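Local coordinates for glucose-6-phosphate 1-dehydrogenase (Kluyveromyces lactis, PDB 7E6I), which catalyses the NADP+-dependent oxidation of glucose 6-phosphate to 6-phosphogluconolactone, probably the rate-limiting first step of the oxidative pentose-phosphate pathway, at residues Y184-M196 against L368-L380. Sequence-based numbering, arbitrary orientation.
Sequences YLGKEMVKNLLLM and LVIRIQPNEAIYL. With BG6 (6-O-phosphono-beta-D-glucopyranose), chain B.
Lys187 runs out almost straight until its last bond turns (chi4 -88°), and Gln373 sets CG between its backbone N and carbonyl carbon (chi1 72°) before extending, bringing the Lys187 ammonium and the Gln373 amide together beside the phosphate of the bound glucose 6-phosphate. Lys187, at the N-cap position, leads into helices 188-191 and 193-198, which pack on the antiparallel hairpin of strands 367-373 and 377-385; a classic beta bulge at Ile372 and Gln373, opposite Val346, lies beside the pocket. Lys187 NZ donates to Gln373 OE1 at 2.6 Å, on a lone pair in the carbonyl plane, and to phosphate O3P at the same length; a long, flexible, positively charged chain lets one ammonium serve both. An amide suits Gln373, since its other end donates: Gln373 NE2 to the sugar phosphate's O1P, 2.7 Å, with an N-H...O angle of 153°. A methionine in place of Lys187 would probably leave O3P without this cationic donor and the Gln373 amide freer to turn. Lys187 CE also lies over one face of the Tyr184 ring, which stacks with His245, probably the proton acceptor. Farther along, flexible Met189 bends to fit CG against Ile370 CG2 (3.7 Å) and CE against Glu376 CB. Branched Ile372 presents CG2 to Val190 CG2, while Met196 CE meets Ile370 CD1 tip to tip. One water bridges the backbones, accepting from Met189 N at 3.1 Å and donating to Ile372 O at 3.0 Å.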
loop_
_atom_site.group_PDB
_atom_site.type_symbol
_atom_site.label_atom_id
_atom_site.label_comp_id
_atom_site.label_asym_id
_atom_site.label_seq_id
_atom_site.Cartn_x
_atom_site.Cartn_y
_atom_site.Cartn_z
ATOM N N TYR A 184 0.794 -0.002 1.635
ATOM C CA TYR A 184 1.997 -0.753 1.264
ATOM C C TYR A 184 3.261 0.084 1.417
ATOM O O TYR A 184 4.319 -0.446 1.792
ATOM C CB TYR A 184 1.883 -1.266 -0.168
ATOM C CG TYR A 184 1.280 -2.644 -0.240
ATOM C CD1 TYR A 184 0.112 -2.949 0.472
ATOM C CD2 TYR A 184 1.879 -3.648 -0.993
ATOM C CE1 TYR A 184 -0.445 -4.217 0.420
ATOM C CE2 TYR A 184 1.336 -4.914 -1.054
ATOM C CZ TYR A 184 0.173 -5.196 -0.353
ATOM O OH TYR A 184 -0.365 -6.465 -0.415
ATOM N N LEU A 185 3.172 1.389 1.143
ATOM C CA LEU A 185 4.286 2.308 1.284
ATOM C C LEU A 185 4.766 2.433 2.725
ATOM O O LEU A 185 5.797 3.076 2.954
ATOM C CB LEU A 185 3.888 3.678 0.734
ATOM C CG LEU A 185 3.562 3.714 -0.761
ATOM C CD1 LEU A 185 3.354 5.141 -1.238
ATOM C CD2 LEU A 185 4.674 3.061 -1.551
ATOM N N GLY A 186 4.078 1.832 3.694
ATOM C CA GLY A 186 4.573 1.830 5.057
ATOM C C GLY A 186 5.160 0.506 5.514
ATOM O O GLY A 186 5.598 0.395 6.664
ATOM N N LYS A 187 5.161 -0.502 4.635
ATOM C CA LYS A 187 5.700 -1.815 4.973
ATOM C C LYS A 187 7.221 -1.793 4.942
ATOM O O LYS A 187 7.832 -1.200 4.050
ATOM C CB LYS A 187 5.185 -2.869 3.998
ATOM C CG LYS A 187 3.694 -3.144 4.096
ATOM C CD LYS A 187 3.280 -4.269 3.159
ATOM C CE LYS A 187 1.767 -4.418 3.123
ATOM N NZ LYS A 187 1.237 -5.340 4.182
ATOM N N GLU A 188 7.832 -2.460 5.926
ATOM C CA GLU A 188 9.274 -2.359 6.125
ATOM C C GLU A 188 10.030 -2.694 4.849
ATOM O O GLU A 188 10.883 -1.926 4.400
ATOM C CB GLU A 188 9.698 -3.277 7.272
ATOM C CG GLU A 188 11.188 -3.529 7.382
ATOM C CD GLU A 188 11.986 -2.313 7.870
ATOM O OE1 GLU A 188 11.377 -1.354 8.394
ATOM O OE2 GLU A 188 13.235 -2.324 7.725
ATOM N N MET A 189 9.690 -3.817 4.214
ATOM C CA MET A 189 10.462 -4.240 3.051
ATOM C C MET A 189 10.187 -3.356 1.840
ATOM O O MET A 189 11.079 -3.156 1.009
ATOM C CB MET A 189 10.182 -5.709 2.730
ATOM C CG MET A 189 11.120 -6.303 1.683
ATOM S SD MET A 189 12.824 -6.527 2.271
ATOM C CE MET A 189 12.514 -7.113 3.920
ATOM N N VAL A 190 8.978 -2.806 1.713
ATOM C CA VAL A 190 8.767 -1.841 0.644
ATOM C C VAL A 190 9.662 -0.619 0.850
ATOM O O VAL A 190 10.248 -0.097 -0.108
ATOM C CB VAL A 190 7.278 -1.459 0.544
ATOM C CG1 VAL A 190 7.068 -0.412 -0.555
ATOM C CG2 VAL A 190 6.446 -2.699 0.252
ATOM N N LYS A 191 9.819 -0.168 2.109
ATOM C CA LYS A 191 10.644 1.007 2.390
ATOM C C LYS A 191 12.133 0.764 2.154
ATOM O O LYS A 191 12.872 1.725 1.932
ATOM C CB LYS A 191 10.421 1.489 3.827
ATOM C CG LYS A 191 9.039 2.084 4.065
ATOM C CD LYS A 191 8.948 2.822 5.410
ATOM C CE LYS A 191 9.005 1.867 6.599
ATOM N NZ LYS A 191 9.341 2.591 7.864
ATOM N N ASN A 192 12.595 -0.484 2.175
ATOM C CA ASN A 192 13.998 -0.761 1.890
ATOM C C ASN A 192 14.348 -0.746 0.399
ATOM O O ASN A 192 15.540 -0.782 0.074
ATOM C CB ASN A 192 14.391 -2.132 2.445
ATOM C CG ASN A 192 14.198 -2.245 3.944
ATOM O OD1 ASN A 192 14.359 -1.275 4.680
ATOM N ND2 ASN A 192 13.865 -3.446 4.407
ATOM N N LEU A 193 13.362 -0.735 -0.512
ATOM C CA LEU A 193 13.658 -1.054 -1.906
ATOM C C LEU A 193 14.621 -0.050 -2.534
ATOM O O LEU A 193 15.534 -0.438 -3.273
ATOM C CB LEU A 193 12.370 -1.135 -2.729
ATOM C CG LEU A 193 11.446 -2.328 -2.464
ATOM C CD1 LEU A 193 10.171 -2.220 -3.298
ATOM C CD2 LEU A 193 12.146 -3.650 -2.717
ATOM N N LEU A 194 14.428 1.244 -2.280
ATOM C CA LEU A 194 15.232 2.241 -2.982
ATOM C C LEU A 194 16.702 2.142 -2.592
ATOM O O LEU A 194 17.596 2.180 -3.447
ATOM C CB LEU A 194 14.691 3.637 -2.702
ATOM C CG LEU A 194 13.392 3.958 -3.434
ATOM C CD1 LEU A 194 13.006 5.404 -3.211
ATOM C CD2 LEU A 194 13.545 3.670 -4.915
ATOM N N LEU A 195 16.971 2.017 -1.299
ATOM C CA LEU A 195 18.361 1.986 -0.858
ATOM C C LEU A 195 19.009 0.671 -1.246
ATOM O O LEU A 195 20.196 0.633 -1.586
ATOM C CB LEU A 195 18.421 2.207 0.649
ATOM C CG LEU A 195 19.754 2.513 1.312
ATOM C CD1 LEU A 195 20.710 3.295 0.387
ATOM C CD2 LEU A 195 19.440 3.282 2.602
ATOM N N MET A 196 18.234 -0.418 -1.197
ATOM C CA MET A 196 18.716 -1.720 -1.637
ATOM C C MET A 196 19.242 -1.674 -3.062
ATOM O O MET A 196 20.333 -2.180 -3.344
ATOM C CB MET A 196 17.597 -2.743 -1.527
ATOM C CG MET A 196 18.058 -4.184 -1.491
ATOM S SD MET A 196 16.708 -5.265 -2.006
ATOM C CE MET A 196 16.174 -4.431 -3.502
ATOM N N LEU A 368 16.665 -12.748 -8.472
ATOM C CA LEU A 368 16.546 -12.035 -7.213
ATOM C C LEU A 368 15.088 -12.066 -6.803
ATOM O O LEU A 368 14.220 -11.676 -7.590
ATOM C CB LEU A 368 17.028 -10.583 -7.338
ATOM C CG LEU A 368 16.696 -9.662 -6.154
ATOM C CD1 LEU A 368 17.446 -10.119 -4.927
ATOM C CD2 LEU A 368 17.012 -8.185 -6.479
ATOM N N VAL A 369 14.824 -12.523 -5.580
ATOM C CA VAL A 369 13.487 -12.558 -5.008
ATOM C C VAL A 369 13.482 -11.717 -3.739
ATOM O O VAL A 369 14.333 -11.902 -2.862
ATOM C CB VAL A 369 13.032 -13.996 -4.709
ATOM C CG1 VAL A 369 11.731 -13.982 -3.912
ATOM C CG2 VAL A 369 12.869 -14.791 -6.006
ATOM N N ILE A 370 12.535 -10.796 -3.646
ATOM C CA ILE A 370 12.335 -9.966 -2.463
ATOM C C ILE A 370 10.957 -10.304 -1.907
ATOM O O ILE A 370 9.942 -9.986 -2.537
ATOM C CB ILE A 370 12.447 -8.470 -2.794
ATOM C CG1 ILE A 370 13.780 -8.189 -3.489
ATOM C CG2 ILE A 370 12.284 -7.612 -1.546
ATOM C CD1 ILE A 370 13.785 -6.902 -4.231
ATOM N N ARG A 371 10.902 -10.976 -0.753
ATOM C CA ARG A 371 9.621 -11.259 -0.117
ATOM C C ARG A 371 9.222 -10.085 0.762
ATOM O O ARG A 371 9.918 -9.760 1.728
ATOM C CB ARG A 371 9.630 -12.535 0.724
ATOM C CG ARG A 371 8.189 -13.043 0.953
ATOM C CD ARG A 371 8.120 -14.451 1.449
ATOM N NE ARG A 371 7.691 -15.361 0.398
ATOM C CZ ARG A 371 7.941 -16.666 0.426
ATOM N NH1 ARG A 371 8.614 -17.171 1.456
ATOM N NH2 ARG A 371 7.539 -17.468 -0.567
ATOM N N ILE A 372 8.087 -9.471 0.443
ATOM C CA ILE A 372 7.594 -8.390 1.282
ATOM C C ILE A 372 6.850 -8.944 2.483
ATOM O O ILE A 372 6.980 -8.431 3.601
ATOM C CB ILE A 372 6.722 -7.450 0.444
ATOM C CG1 ILE A 372 7.620 -6.652 -0.494
ATOM C CG2 ILE A 372 5.852 -6.562 1.342
ATOM C CD1 ILE A 372 7.099 -6.602 -1.871
ATOM N N GLN A 373 6.089 -10.013 2.280
ATOM C CA GLN A 373 5.326 -10.637 3.347
ATOM C C GLN A 373 4.922 -12.021 2.876
ATOM O O GLN A 373 4.701 -12.215 1.677
ATOM C CB GLN A 373 4.095 -9.794 3.709
ATOM C CG GLN A 373 2.983 -9.808 2.681
ATOM C CD GLN A 373 1.919 -8.759 2.993
ATOM O OE1 GLN A 373 2.225 -7.695 3.530
ATOM N NE2 GLN A 373 0.667 -9.058 2.660
ATOM N N PRO A 374 4.814 -13.007 3.785
ATOM C CA PRO A 374 5.011 -12.906 5.237
ATOM C C PRO A 374 6.438 -12.729 5.762
ATOM O O PRO A 374 6.642 -11.833 6.581
ATOM C CB PRO A 374 4.448 -14.228 5.763
ATOM C CG PRO A 374 4.200 -15.076 4.580
ATOM C CD PRO A 374 4.020 -14.192 3.423
ATOM N N ASN A 375 7.410 -13.546 5.379
ATOM C CA ASN A 375 8.676 -13.538 6.111
ATOM C C ASN A 375 9.693 -12.709 5.340
ATOM O O ASN A 375 10.525 -13.242 4.613
ATOM C CB ASN A 375 9.182 -14.955 6.337
ATOM C CG ASN A 375 8.091 -15.897 6.799
ATOM O OD1 ASN A 375 7.577 -15.765 7.912
ATOM N ND2 ASN A 375 7.728 -16.859 5.943
ATOM N N GLU A 376 9.608 -11.381 5.510
ATOM C CA GLU A 376 10.560 -10.409 4.965
ATOM C C GLU A 376 11.936 -11.014 4.711
ATOM O O GLU A 376 12.631 -11.396 5.660
ATOM C CB GLU A 376 10.730 -9.224 5.922
ATOM C CG GLU A 376 9.525 -8.353 6.085
ATOM C CD GLU A 376 8.851 -8.580 7.417
ATOM O OE1 GLU A 376 8.673 -9.760 7.810
ATOM O OE2 GLU A 376 8.506 -7.572 8.078
ATOM N N ALA A 377 12.335 -11.111 3.443
ATOM C CA ALA A 377 13.597 -11.748 3.101
ATOM C C ALA A 377 14.023 -11.331 1.702
ATOM O O ALA A 377 13.215 -10.853 0.898
ATOM C CB ALA A 377 13.495 -13.272 3.186
ATOM N N ILE A 378 15.311 -11.529 1.424
ATOM C CA ILE A 378 15.866 -11.379 0.087
ATOM C C ILE A 378 16.639 -12.645 -0.249
ATOM O O ILE A 378 17.420 -13.129 0.574
ATOM C CB ILE A 378 16.763 -10.135 -0.009
ATOM C CG1 ILE A 378 15.911 -8.878 0.154
ATOM C CG2 ILE A 378 17.508 -10.115 -1.327
ATOM C CD1 ILE A 378 16.698 -7.677 0.604
ATOM N N TYR A 379 16.404 -13.198 -1.439
ATOM C CA TYR A 379 17.090 -14.402 -1.895
ATOM C C TYR A 379 17.745 -14.134 -3.239
ATOM O O TYR A 379 17.150 -13.492 -4.110
ATOM C CB TYR A 379 16.132 -15.594 -2.041
ATOM C CG TYR A 379 15.275 -15.843 -0.835
ATOM C CD1 TYR A 379 15.800 -16.475 0.282
ATOM C CD2 TYR A 379 13.949 -15.432 -0.799
ATOM C CE1 TYR A 379 15.026 -16.707 1.406
ATOM C CE2 TYR A 379 13.174 -15.642 0.322
ATOM C CZ TYR A 379 13.718 -16.287 1.421
ATOM O OH TYR A 379 12.970 -16.520 2.555
ATOM N N LEU A 380 18.966 -14.633 -3.411
ATOM C CA LEU A 380 19.698 -14.501 -4.665
ATOM C C LEU A 380 20.094 -15.886 -5.141
ATOM O O LEU A 380 20.770 -16.627 -4.419
ATOM C CB LEU A 380 20.940 -13.628 -4.504
ATOM C CG LEU A 380 20.759 -12.152 -4.130
ATOM C CD1 LEU A 380 20.604 -12.041 -2.647
ATOM C CD2 LEU A 380 21.950 -11.301 -4.582
HETATM C C1 BG6 B . -6.590 -3.959 0.660
HETATM C C2 BG6 B . -7.487 -4.797 -0.250
HETATM O O1 BG6 B . -6.243 -2.747 0.120
HETATM O O5 BG6 B . -5.314 -4.707 0.911
HETATM C C3 BG6 B . -7.742 -6.146 0.326
HETATM O O2 BG6 B . -8.736 -4.138 -0.502
HETATM C C4 BG6 B . -6.465 -6.886 0.555
HETATM O O3 BG6 B . -8.547 -6.939 -0.587
HETATM C C5 BG6 B . -5.525 -6.071 1.445
HETATM O O4 BG6 B . -6.771 -8.152 1.151
HETATM C C6 BG6 B . -4.155 -6.679 1.574
HETATM O O6 BG6 B . -3.383 -5.830 2.404
HETATM P P BG6 B . -2.222 -6.527 3.365
HETATM O O1P BG6 B . -1.420 -7.332 2.360
HETATM O O2P BG6 B . -2.901 -7.386 4.399
HETATM O O3P BG6 B . -1.358 -5.503 4.098
HETATM O O HOH W 1 7.395 -5.749 4.790
#